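Local coordinates for fimbrin (Schizosaccharomyces pombe, PDB 1RT8), which binds and cross-links actin filaments, taking part in the actin structures that underlie cell polarity, cytokinesis, mating and spore formation, at residues L166-F170 and V255-F259; W169-H173 and H262-E266; L297-I303 and I315-A319; N326-W330 and Y354-L358. All blocks are in the same frame, centred on the assembly; numbering follows the deposited sequence.

Contact 1 of 4, residues L166-F170 and V255-F259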
loop_
_atom_site.group_PDB
_atom_site.type_symbol
_atom_site.label_atom_id
_atom_site.label_comp_id
_atom_site.label_asym_id
_atom_site.label_seq_id
_atom_site.Cartn_x
_atom_site.Cartn_y
_atom_site.Cartn_z
ATOM N N LEU A 166 14.381 9.183 -1.107
ATOM C CA LEU A 166 15.257 9.765 -0.106
ATOM C C LEU A 166 16.750 9.659 -0.444
ATOM O O LEU A 166 17.515 10.581 -0.165
ATOM C CB LEU A 166 14.956 9.138 1.254
ATOM C CG LEU A 166 13.576 9.497 1.833
ATOM C CD1 LEU A 166 13.295 8.689 3.102
ATOM C CD2 LEU A 166 13.539 10.994 2.132
ATOM N N LEU A 167 17.162 8.551 -1.056
ATOM C CA LEU A 167 18.563 8.370 -1.422
ATOM C C LEU A 167 19.029 9.437 -2.404
ATOM O O LEU A 167 20.102 10.008 -2.237
ATOM C CB LEU A 167 18.789 6.983 -2.023
ATOM C CG LEU A 167 18.764 5.848 -0.999
ATOM C CD1 LEU A 167 18.915 4.513 -1.714
ATOM C CD2 LEU A 167 19.880 6.051 0.020
ATOM N N ARG A 168 18.224 9.698 -3.427
ATOM C CA ARG A 168 18.561 10.722 -4.409
ATOM C C ARG A 168 18.666 12.074 -3.695
ATOM O O ARG A 168 19.558 12.876 -3.970
ATOM C CB ARG A 168 17.480 10.800 -5.496
ATOM C CG ARG A 168 17.246 9.501 -6.264
ATOM C CD ARG A 168 16.365 9.750 -7.516
ATOM N NE ARG A 168 16.114 8.524 -8.276
ATOM C CZ ARG A 168 15.306 8.435 -9.332
ATOM N NH1 ARG A 168 14.657 9.502 -9.773
ATOM N NH2 ARG A 168 15.146 7.268 -9.953
ATOM N N TRP A 169 17.741 12.315 -2.776
ATOM C CA TRP A 169 17.706 13.557 -2.005
ATOM C C TRP A 169 18.963 13.697 -1.144
ATOM O O TRP A 169 19.687 14.689 -1.231
ATOM C CB TRP A 169 16.473 13.562 -1.105
ATOM C CG TRP A 169 16.381 14.740 -0.185
ATOM C CD1 TRP A 169 16.020 16.019 -0.516
ATOM C CD2 TRP A 169 16.625 14.745 1.228
ATOM N NE1 TRP A 169 16.019 16.813 0.605
ATOM C CE2 TRP A 169 16.385 16.058 1.689
ATOM C CE3 TRP A 169 17.023 13.765 2.150
ATOM C CZ2 TRP A 169 16.530 16.419 3.032
ATOM C CZ3 TRP A 169 17.169 14.124 3.487
ATOM C CH2 TRP A 169 16.922 15.441 3.914
ATOM N N PHE A 170 19.197 12.695 -0.304
ATOM C CA PHE A 170 20.352 12.663 0.582
ATOM C C PHE A 170 21.607 12.968 -0.237
ATOM O O PHE A 170 22.383 13.859 0.112
ATOM C CB PHE A 170 20.439 11.267 1.230
ATOM C CG PHE A 170 21.320 11.195 2.448
ATOM C CD1 PHE A 170 21.015 10.306 3.477
ATOM C CD2 PHE A 170 22.453 11.991 2.570
ATOM C CE1 PHE A 170 21.818 10.212 4.606
ATOM C CE2 PHE A 170 23.266 11.904 3.695
ATOM C CZ PHE A 170 22.949 11.013 4.717
ATOM N N VAL A 255 15.716 9.548 8.423
ATOM C CA VAL A 255 15.908 10.319 7.197
ATOM C C VAL A 255 14.589 10.827 6.606
ATOM O O VAL A 255 14.525 11.931 6.067
ATOM C CB VAL A 255 16.634 9.487 6.109
ATOM C CG1 VAL A 255 16.714 10.285 4.809
ATOM C CG2 VAL A 255 18.028 9.113 6.587
ATOM N N ALA A 256 13.544 10.018 6.696
ATOM C CA ALA A 256 12.249 10.407 6.155
ATOM C C ALA A 256 11.719 11.661 6.845
ATOM O O ALA A 256 11.308 12.619 6.187
ATOM C CB ALA A 256 11.249 9.259 6.306
ATOM N N HIS A 257 11.736 11.654 8.171
ATOM C CA HIS A 257 11.243 12.792 8.934
ATOM C C HIS A 257 12.059 14.061 8.669
ATOM O O HIS A 257 11.510 15.166 8.577
ATOM C CB HIS A 257 11.254 12.458 10.427
ATOM C CG HIS A 257 10.731 13.560 11.291
ATOM N ND1 HIS A 257 11.541 14.546 11.815
ATOM C CD2 HIS A 257 9.472 13.859 11.688
ATOM C CE1 HIS A 257 10.803 15.404 12.496
ATOM N NE2 HIS A 257 9.544 15.011 12.434
ATOM N N LEU A 258 13.372 13.894 8.548
ATOM C CA LEU A 258 14.265 15.012 8.291
ATOM C C LEU A 258 13.903 15.622 6.947
ATOM O O LEU A 258 13.969 16.838 6.760
ATOM C CB LEU A 258 15.715 14.525 8.271
ATOM C CG LEU A 258 16.804 15.579 8.089
ATOM C CD1 LEU A 258 16.737 16.593 9.232
ATOM C CD2 LEU A 258 18.161 14.890 8.054
ATOM N N PHE A 259 13.510 14.760 6.014
ATOM C CA PHE A 259 13.130 15.192 4.679
ATOM C C PHE A 259 11.794 15.926 4.689
ATOM O O PHE A 259 11.603 16.875 3.933
ATOM C CB PHE A 259 13.027 13.987 3.751
ATOM C CG PHE A 259 12.416 14.300 2.418
ATOM C CD1 PHE A 259 13.176 14.865 1.402
ATOM C CD2 PHE A 259 11.077 14.024 2.175
ATOM C CE1 PHE A 259 12.612 15.148 0.159
ATOM C CE2 PHE A 259 10.504 14.304 0.934
ATOM C CZ PHE A 259 11.273 14.865 -0.074
#

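Contact 2 of 4, residues W169-H173 and H262-E266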
loop_
_atom_site.group_PDB
_atom_site.type_symbol
_atom_site.label_atom_id
_atom_site.label_comp_id
_atom_site.label_asym_id
_atom_site.label_seq_id
_atom_site.Cartn_x
_atom_site.Cartn_y
_atom_site.Cartn_z
ATOM N N TRP A 169 17.741 12.315 -2.776
ATOM C CA TRP A 169 17.706 13.557 -2.005
ATOM C C TRP A 169 18.963 13.697 -1.144
ATOM O O TRP A 169 19.687 14.689 -1.231
ATOM C CB TRP A 169 16.473 13.562 -1.105
ATOM C CG TRP A 169 16.381 14.740 -0.185
ATOM C CD1 TRP A 169 16.020 16.019 -0.516
ATOM C CD2 TRP A 169 16.625 14.745 1.228
ATOM N NE1 TRP A 169 16.019 16.813 0.605
ATOM C CE2 TRP A 169 16.385 16.058 1.689
ATOM C CE3 TRP A 169 17.023 13.765 2.150
ATOM C CZ2 TRP A 169 16.530 16.419 3.032
ATOM C CZ3 TRP A 169 17.169 14.124 3.487
ATOM C CH2 TRP A 169 16.922 15.441 3.914
ATOM N N PHE A 170 19.197 12.695 -0.304
ATOM C CA PHE A 170 20.352 12.663 0.582
ATOM C C PHE A 170 21.607 12.968 -0.237
ATOM O O PHE A 170 22.383 13.859 0.112
ATOM C CB PHE A 170 20.439 11.267 1.230
ATOM C CG PHE A 170 21.320 11.195 2.448
ATOM C CD1 PHE A 170 21.015 10.306 3.477
ATOM C CD2 PHE A 170 22.453 11.991 2.570
ATOM C CE1 PHE A 170 21.818 10.212 4.606
ATOM C CE2 PHE A 170 23.266 11.904 3.695
ATOM C CZ PHE A 170 22.949 11.013 4.717
ATOM N N ASN A 171 21.788 12.248 -1.342
ATOM C CA ASN A 171 22.957 12.449 -2.191
ATOM C C ASN A 171 23.002 13.809 -2.873
ATOM O O ASN A 171 24.078 14.365 -3.083
ATOM C CB ASN A 171 23.061 11.342 -3.237
ATOM C CG ASN A 171 23.502 10.030 -2.637
ATOM O OD1 ASN A 171 24.491 9.973 -1.899
ATOM N ND2 ASN A 171 22.777 8.962 -2.948
ATOM N N TYR A 172 21.841 14.343 -3.228
ATOM C CA TYR A 172 21.791 15.656 -3.853
ATOM C C TYR A 172 22.506 16.652 -2.940
ATOM O O TYR A 172 23.242 17.519 -3.408
ATOM C CB TYR A 172 20.340 16.093 -4.052
ATOM C CG TYR A 172 20.183 17.565 -4.368
ATOM C CD1 TYR A 172 20.454 18.062 -5.646
ATOM C CD2 TYR A 172 19.764 18.462 -3.384
ATOM C CE1 TYR A 172 20.307 19.423 -5.935
ATOM C CE2 TYR A 172 19.617 19.817 -3.659
ATOM C CZ TYR A 172 19.886 20.293 -4.934
ATOM O OH TYR A 172 19.723 21.636 -5.199
ATOM N N HIS A 173 22.294 16.517 -1.634
ATOM C CA HIS A 173 22.921 17.409 -0.667
ATOM C C HIS A 173 24.401 17.106 -0.418
ATOM O O HIS A 173 25.218 18.024 -0.364
ATOM C CB HIS A 173 22.153 17.373 0.651
ATOM C CG HIS A 173 20.827 18.058 0.587
ATOM N ND1 HIS A 173 20.703 19.413 0.371
ATOM C CD2 HIS A 173 19.567 17.571 0.671
ATOM C CE1 HIS A 173 19.421 19.732 0.323
ATOM N NE2 HIS A 173 18.712 18.631 0.501
ATOM N N HIS A 262 12.656 19.397 6.612
ATOM C CA HIS A 262 13.751 20.211 6.095
ATOM C C HIS A 262 14.252 19.808 4.707
ATOM O O HIS A 262 15.436 19.518 4.529
ATOM C CB HIS A 262 14.909 20.181 7.095
ATOM C CG HIS A 262 14.576 20.810 8.412
ATOM N ND1 HIS A 262 14.501 22.177 8.588
ATOM C CD2 HIS A 262 14.255 20.261 9.608
ATOM C CE1 HIS A 262 14.148 22.441 9.834
ATOM N NE2 HIS A 262 13.992 21.296 10.474
ATOM N N PRO A 263 13.363 19.808 3.699
ATOM C CA PRO A 263 13.741 19.437 2.332
ATOM C C PRO A 263 15.032 20.119 1.880
ATOM O O PRO A 263 15.858 19.515 1.195
ATOM C CB PRO A 263 12.536 19.886 1.508
ATOM C CG PRO A 263 11.408 19.710 2.453
ATOM C CD PRO A 263 11.961 20.260 3.746
ATOM N N GLY A 264 15.190 21.383 2.262
ATOM C CA GLY A 264 16.378 22.131 1.890
ATOM C C GLY A 264 16.525 22.362 0.396
ATOM O O GLY A 264 17.637 22.406 -0.129
ATOM N N LEU A 265 15.398 22.506 -0.296
ATOM C CA LEU A 265 15.412 22.745 -1.732
ATOM C C LEU A 265 14.881 24.154 -1.982
ATOM O O LEU A 265 13.893 24.573 -1.369
ATOM C CB LEU A 265 14.544 21.709 -2.451
ATOM C CG LEU A 265 14.929 20.234 -2.272
ATOM C CD1 LEU A 265 13.804 19.363 -2.791
ATOM C CD2 LEU A 265 16.229 19.924 -3.001
ATOM N N GLU A 266 15.543 24.883 -2.874
ATOM C CA GLU A 266 15.158 26.254 -3.193
ATOM C C GLU A 266 14.107 26.370 -4.297
ATOM O O GLU A 266 14.298 25.875 -5.410
ATOM C CB GLU A 266 16.399 27.064 -3.577
ATOM C CG GLU A 266 17.280 27.444 -2.393
ATOM C CD GLU A 266 18.584 28.088 -2.820
ATOM O OE1 GLU A 266 18.554 28.935 -3.739
ATOM O OE2 GLU A 266 19.637 27.755 -2.235
#

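Contact 3 of 4, residues L297-I303 and I315-A319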
loop_
_atom_site.group_PDB
_atom_site.type_symbol
_atom_site.label_atom_id
_atom_site.label_comp_id
_atom_site.label_asym_id
_atom_site.label_seq_id
_atom_site.Cartn_x
_atom_site.Cartn_y
_atom_site.Cartn_z
ATOM N N LEU A 297 0.205 -10.153 -6.447
ATOM C CA LEU A 297 0.528 -11.497 -6.913
ATOM C C LEU A 297 2.016 -11.747 -6.705
ATOM O O LEU A 297 2.545 -12.805 -7.079
ATOM C CB LEU A 297 0.209 -11.620 -8.393
ATOM C CG LEU A 297 -1.236 -11.377 -8.795
ATOM C CD1 LEU A 297 -1.371 -11.519 -10.306
ATOM C CD2 LEU A 297 -2.126 -12.378 -8.078
ATOM N N ASP A 298 2.686 -10.747 -6.142
ATOM C CA ASP A 298 4.114 -10.788 -5.843
ATOM C C ASP A 298 5.086 -10.849 -7.033
ATOM O O ASP A 298 6.071 -11.573 -6.960
ATOM C CB ASP A 298 4.431 -11.944 -4.885
ATOM C CG ASP A 298 5.646 -11.653 -3.994
ATOM O OD1 ASP A 298 6.503 -10.846 -4.390
ATOM O OD2 ASP A 298 5.733 -12.233 -2.888
ATOM N N VAL A 299 4.832 -10.096 -8.111
ATOM C CA VAL A 299 5.741 -10.089 -9.269
ATOM C C VAL A 299 7.033 -9.444 -8.803
ATOM O O VAL A 299 6.976 -8.461 -8.085
ATOM C CB VAL A 299 5.138 -9.340 -10.466
ATOM C CG1 VAL A 299 3.913 -10.060 -10.922
ATOM C CG2 VAL A 299 4.790 -7.895 -10.098
ATOM N N THR A 300 8.187 -10.002 -9.188
ATOM C CA THR A 300 9.501 -9.505 -8.727
ATOM C C THR A 300 9.713 -8.000 -8.603
ATOM O O THR A 300 9.446 -7.444 -7.533
ATOM C CB THR A 300 10.651 -10.070 -9.533
ATOM O OG1 THR A 300 10.493 -11.483 -9.651
ATOM C CG2 THR A 300 11.961 -9.789 -8.823
ATOM N N PRO A 301 10.200 -7.308 -9.658
ATOM C CA PRO A 301 10.356 -5.871 -9.397
ATOM C C PRO A 301 8.973 -5.315 -9.219
ATOM O O PRO A 301 8.247 -5.195 -10.203
ATOM C CB PRO A 301 10.998 -5.314 -10.680
ATOM C CG PRO A 301 11.346 -6.539 -11.501
ATOM C CD PRO A 301 10.359 -7.600 -11.087
ATOM N N SER A 302 8.593 -4.999 -7.985
ATOM C CA SER A 302 7.266 -4.442 -7.748
ATOM C C SER A 302 7.088 -3.332 -8.757
ATOM O O SER A 302 8.060 -2.672 -9.121
ATOM C CB SER A 302 7.171 -3.835 -6.359
ATOM O OG SER A 302 7.529 -4.803 -5.388
ATOM N N ILE A 303 5.855 -3.118 -9.191
ATOM C CA ILE A 303 5.561 -2.081 -10.168
ATOM C C ILE A 303 5.419 -0.691 -9.550
ATOM O O ILE A 303 4.757 -0.528 -8.518
ATOM C CB ILE A 303 4.243 -2.395 -10.911
ATOM C CG1 ILE A 303 4.349 -3.735 -11.631
ATOM C CG2 ILE A 303 3.887 -1.253 -11.862
ATOM C CD1 ILE A 303 3.015 -4.324 -11.978
ATOM N N ILE A 315 6.836 -9.056 -16.285
ATOM C CA ILE A 315 5.838 -8.905 -15.234
ATOM C C ILE A 315 4.570 -9.664 -15.598
ATOM O O ILE A 315 4.029 -10.404 -14.780
ATOM C CB ILE A 315 5.486 -7.414 -15.011
ATOM C CG1 ILE A 315 6.704 -6.673 -14.455
ATOM C CG2 ILE A 315 4.271 -7.283 -14.085
ATOM C CD1 ILE A 315 7.206 -7.180 -13.131
ATOM N N LEU A 316 4.097 -9.485 -16.829
ATOM C CA LEU A 316 2.892 -10.170 -17.284
ATOM C C LEU A 316 3.060 -11.693 -17.245
ATOM O O LEU A 316 2.166 -12.420 -16.796
ATOM C CB LEU A 316 2.529 -9.714 -18.705
ATOM C CG LEU A 316 1.968 -8.280 -18.804
ATOM C CD1 LEU A 316 1.884 -7.829 -20.250
ATOM C CD2 LEU A 316 0.594 -8.239 -18.167
ATOM N N LEU A 317 4.210 -12.171 -17.713
ATOM C CA LEU A 317 4.474 -13.597 -17.729
ATOM C C LEU A 317 4.484 -14.164 -16.312
ATOM O O LEU A 317 3.983 -15.262 -16.080
ATOM C CB LEU A 317 5.790 -13.879 -18.457
ATOM C CG LEU A 317 5.693 -13.594 -19.963
ATOM C CD1 LEU A 317 7.050 -13.750 -20.633
ATOM C CD2 LEU A 317 4.673 -14.528 -20.593
ATOM N N GLN A 318 5.033 -13.418 -15.362
ATOM C CA GLN A 318 5.048 -13.882 -13.978
ATOM C C GLN A 318 3.620 -14.002 -13.454
ATOM O O GLN A 318 3.284 -14.975 -12.784
ATOM C CB GLN A 318 5.825 -12.926 -13.084
ATOM C CG GLN A 318 7.327 -12.963 -13.281
ATOM C CD GLN A 318 8.020 -11.892 -12.465
ATOM O OE1 GLN A 318 7.901 -11.851 -11.239
ATOM N NE2 GLN A 318 8.743 -11.011 -13.142
ATOM N N ALA A 319 2.790 -13.008 -13.771
ATOM C CA ALA A 319 1.397 -12.987 -13.341
ATOM C C ALA A 319 0.681 -14.251 -13.801
ATOM O O ALA A 319 -0.005 -14.899 -13.002
ATOM C CB ALA A 319 0.685 -11.742 -13.894
#

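Contact 4 of 4, residues N326-W330 and Y354-L358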
loop_
_atom_site.group_PDB
_atom_site.type_symbol
_atom_site.label_atom_id
_atom_site.label_comp_id
_atom_site.label_asym_id
_atom_site.label_seq_id
_atom_site.Cartn_x
_atom_site.Cartn_y
_atom_site.Cartn_z
ATOM N N ASN A 326 2.854 -23.381 -13.773
ATOM C CA ASN A 326 3.256 -24.166 -14.934
ATOM C C ASN A 326 2.574 -23.747 -16.226
ATOM O O ASN A 326 2.293 -24.584 -17.085
ATOM C CB ASN A 326 3.002 -25.654 -14.702
ATOM C CG ASN A 326 3.910 -26.241 -13.651
ATOM O OD1 ASN A 326 5.114 -25.962 -13.623
ATOM N ND2 ASN A 326 3.344 -27.076 -12.784
ATOM N N THR A 327 2.305 -22.455 -16.373
ATOM C CA THR A 327 1.679 -21.973 -17.596
ATOM C C THR A 327 2.778 -21.512 -18.548
ATOM O O THR A 327 2.716 -21.745 -19.755
ATOM C CB THR A 327 0.730 -20.781 -17.321
ATOM O OG1 THR A 327 -0.432 -21.244 -16.625
ATOM C CG2 THR A 327 0.306 -20.117 -18.626
ATOM N N VAL A 328 3.799 -20.882 -17.981
ATOM C CA VAL A 328 4.898 -20.348 -18.769
ATOM C C VAL A 328 6.145 -21.227 -18.878
ATOM O O VAL A 328 6.661 -21.730 -17.882
ATOM C CB VAL A 328 5.323 -18.971 -18.209
ATOM C CG1 VAL A 328 6.417 -18.369 -19.066
ATOM C CG2 VAL A 328 4.117 -18.050 -18.152
ATOM N N ASN A 329 6.618 -21.407 -20.106
ATOM C CA ASN A 329 7.837 -22.161 -20.349
ATOM C C ASN A 329 8.929 -21.105 -20.347
ATOM O O ASN A 329 9.205 -20.484 -21.375
ATOM C CB ASN A 329 7.797 -22.839 -21.715
ATOM C CG ASN A 329 9.089 -23.584 -22.035
ATOM O OD1 ASN A 329 9.193 -24.256 -23.060
ATOM N ND2 ASN A 329 10.077 -23.466 -21.154
ATOM N N TRP A 330 9.551 -20.896 -19.197
ATOM C CA TRP A 330 10.589 -19.883 -19.096
ATOM C C TRP A 330 11.840 -20.095 -19.942
ATOM O O TRP A 330 12.685 -19.207 -20.028
ATOM C CB TRP A 330 10.960 -19.680 -17.634
ATOM C CG TRP A 330 9.803 -19.120 -16.861
ATOM C CD1 TRP A 330 8.847 -19.822 -16.185
ATOM C CD2 TRP A 330 9.447 -17.740 -16.741
ATOM N NE1 TRP A 330 7.914 -18.962 -15.653
ATOM C CE2 TRP A 330 8.258 -17.678 -15.983
ATOM C CE3 TRP A 330 10.013 -16.549 -17.210
ATOM C CZ2 TRP A 330 7.630 -16.469 -15.675
ATOM C CZ3 TRP A 330 9.387 -15.346 -16.904
ATOM C CH2 TRP A 330 8.206 -15.316 -16.147
ATOM N N TYR A 354 4.312 -13.665 -26.613
ATOM C CA TYR A 354 4.054 -14.886 -25.862
ATOM C C TYR A 354 2.987 -14.614 -24.796
ATOM O O TYR A 354 2.054 -15.396 -24.621
ATOM C CB TYR A 354 5.368 -15.368 -25.231
ATOM C CG TYR A 354 5.309 -16.700 -24.507
ATOM C CD1 TYR A 354 4.423 -17.707 -24.902
ATOM C CD2 TYR A 354 6.165 -16.963 -23.442
ATOM C CE1 TYR A 354 4.393 -18.950 -24.238
ATOM C CE2 TYR A 354 6.146 -18.187 -22.782
ATOM C CZ TYR A 354 5.256 -19.176 -23.182
ATOM O OH TYR A 354 5.230 -20.378 -22.500
ATOM N N ALA A 355 3.115 -13.488 -24.101
ATOM C CA ALA A 355 2.156 -13.125 -23.071
ATOM C C ALA A 355 0.748 -13.000 -23.656
ATOM O O ALA A 355 -0.225 -13.443 -23.050
ATOM C CB ALA A 355 2.568 -11.815 -22.414
ATOM N N VAL A 356 0.643 -12.388 -24.833
ATOM C CA VAL A 356 -0.650 -12.211 -25.490
ATOM C C VAL A 356 -1.269 -13.549 -25.895
ATOM O O VAL A 356 -2.468 -13.762 -25.709
ATOM C CB VAL A 356 -0.512 -11.281 -26.718
ATOM C CG1 VAL A 356 -1.766 -11.329 -27.583
ATOM C CG2 VAL A 356 -0.286 -9.844 -26.228
ATOM N N ASP A 357 -0.449 -14.455 -26.427
ATOM C CA ASP A 357 -0.940 -15.769 -26.832
ATOM C C ASP A 357 -1.415 -16.594 -25.632
ATOM O O ASP A 357 -2.419 -17.305 -25.718
ATOM C CB ASP A 357 0.140 -16.535 -27.594
ATOM C CG ASP A 357 0.255 -16.094 -29.041
ATOM O OD1 ASP A 357 -0.660 -15.408 -29.536
ATOM O OD2 ASP A 357 1.257 -16.445 -29.693
ATOM N N LEU A 358 -0.697 -16.517 -24.518
ATOM C CA LEU A 358 -1.107 -17.249 -23.321
ATOM C C LEU A 358 -2.464 -16.737 -22.868
ATOM O O LEU A 358 -3.237 -17.463 -22.245
ATOM C CB LEU A 358 -0.091 -17.069 -22.200
ATOM C CG LEU A 358 1.194 -17.876 -22.355
ATOM C CD1 LEU A 358 2.189 -17.449 -21.298
ATOM C CD2 LEU A 358 0.876 -19.375 -22.243
#

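Contact 1 of 4, residues L166-F170 and V255-F259
Start at Val255, whose CA-to-CB bond points toward the other helix. Its CG1 lies 4.1 Å from Leu166 CB and equally 4.1 Å from Trp169 CZ3, so one methyl fills the gap between two residues that sit nearly one turn apart. CG2 reaches more loosely to Phe170. At Ala256 the backbones come nearest, with CA atoms 7.0 Å apart at Leu166. The small alanine lets Leu166 CD1 come to 3.7 Å from Ala256 CA and 3.8 Å from its CB. His257 faces the other way, toward Cys234. Leu258 CG then meets the rim of the indole at Trp169 CH2, 4.2 Å away. Phe259 closes the row over a face of Trp169. Its ring stands T-shaped on the five-membered ring, with centroids 4.6 Å apart and planes at 85°, while Phe259 CB makes a CH-pi contact 4.1 Å from the six-membered centroid. Leu166 CD2 abuts Phe259 CB at 3.4 Å. No hydrogen bond crosses here, and the two helix segments run at 65°, their axes 10.9 Å apart. Such oblique, wholly apolar packing of the first main helix against the last, with helix 194-203 alongside, forms part of the helical core of a calponin-homology fold, here the second repeat.

Contact 2 of 4, residues W169-H173 and H262-E266
One carbonyl oxygen takes two hydrogen bonds from helix 162-176. Trp169 NE1 donates to Pro263 O over 2.8 Å, and His173 NE2 donates to the same Pro263 O over 3.1 Å. The two donors are one helical turn apart, so both rings lean out from the same side of the helix and converge on a single backbone acceptor, each meeting it with a ring edge. Further carbonyls line up beside it: His262 O is 3.6 Å from Trp169 CZ2, and Gly264 O is 3.2 Å from His173 CE1. Gly264 has positive phi, and a side chain there would crowd the histidine, so glycine suits the turn. Farther out, Leu265 folds back until its CD2 is 3.5 Å from Tyr172 CE2, an exposed apolar touch at the margin. His262, where the chain leaves helix 248-261, turns its imidazole away from this interface, and its NE2 donates a hydrogen bond to Leu232 O. The tryptophan also packs edge-to-face with both His173 and Phe259. Polar side chains from the first long helix thus tie down the chain just past the last one, at the C-terminal end of the second calponin-homology repeat, in actin-binding region 1.

Contact 3 of 4, residues L297-I303 and I315-A319
Val299 and Ile315 make the apolar centre. Their CA atoms are 6.1 Å apart, the closest backbone approach of the two segments. Val299 points at the helix, with CG2 3.9 Å from Ile315 CD1 and CG1 3.9 Å from Ile315 O. The loop wraps part of the isoleucine: Pro301 CD sits 3.8 Å from Ile315 CD1, and Ile303 CD1 sits 3.8 Å from Ile315 CG2. One turn along the helix, Ala319 CB receives Leu297 CD1 at 4.1 Å, which extends the greasy strip toward helix 282-296. Between Leu297 and Val299, Asp298 takes positive phi as the chain leaves that helix, and the loop can then bend across helix 314-323. At the solvent edge Gln318 takes over. Its OE1 accepts from Thr300 N at 2.8 Å and from Thr300 OG1 at 3.1 Å, so the amide oxygen serves backbone and hydroxyl of one residue together. Gln318 NE2 has a weak bond back to Leu314 O. A sulfate, probably from the crystallisation liquor, lies about 4 Å from the Thr300 side chain. A loop leaving the first long helix and pinned along helix 314-323 before the chain enters it belongs to the all-helical calponin-homology fold of CH3.

Contact 4 of 4, residues N326-W330 and Y354-L358
Tyr354 lies alongside Val328, whose CG1 is 3.7 Å from Tyr354 CE2. This is the third calponin-homology domain, an all-helical fold in which the long connection from helix 314-323 to helix 345-361 doubles back against the helix it leads to. One turn further along that helix, Leu358 also points toward the loop and continues the apolar surface: its CD1 meets Val328 CG2 at 3.7 Å, and its CD2 meets Thr327 CG2 at 3.7 Å. Val328 therefore divides its two methyls between the tyrosine and the leucine, while the threonine methyl covers the far end of Leu358. The contact is small, burying 194 Å² in all, but the loop is held from behind as well. Asp321 OD1 accepts from the backbone nitrogens of Thr327 and Val328, and Asp321 OD2 accepts from Trp330 NE1; Thr327 OG1 bonds to Thr324 O. Leu317 of helix 314-323 packs on Leu358 and on the indole of Trp330, so loop and helix share a neighbour. The one hydrogen bond between the two segments finishes the arrangement, reaching past the rim of the phenol ring: Asn329 N donates to Tyr354 OH over 3.0 Å, almost straight, with an N-H...O angle of 175°.

In the fold
Contacts 1 and 2 belong to CH2 in actin-binding region 1, contacts 3 and 4 to CH3 in region 2; no pair touches across the two domains, and contacts 2 and 4 have centres about 45 Å apart. Contact 1 is the buried one, helix on helix and purely apolar or aromatic. Contact 2, centred about 7 Å away, reuses Trp169 and helix 162-176 but meets a loop, so hydrogen bonds to a carbonyl enter. Contacts 3 and 4 are likewise loop-on-helix and partly buried, each pairing an apolar patch with side-chain oxygens that accept backbone NH groups. They meet mainly through Leu317, which packs against Val328, Trp330 and Ala355.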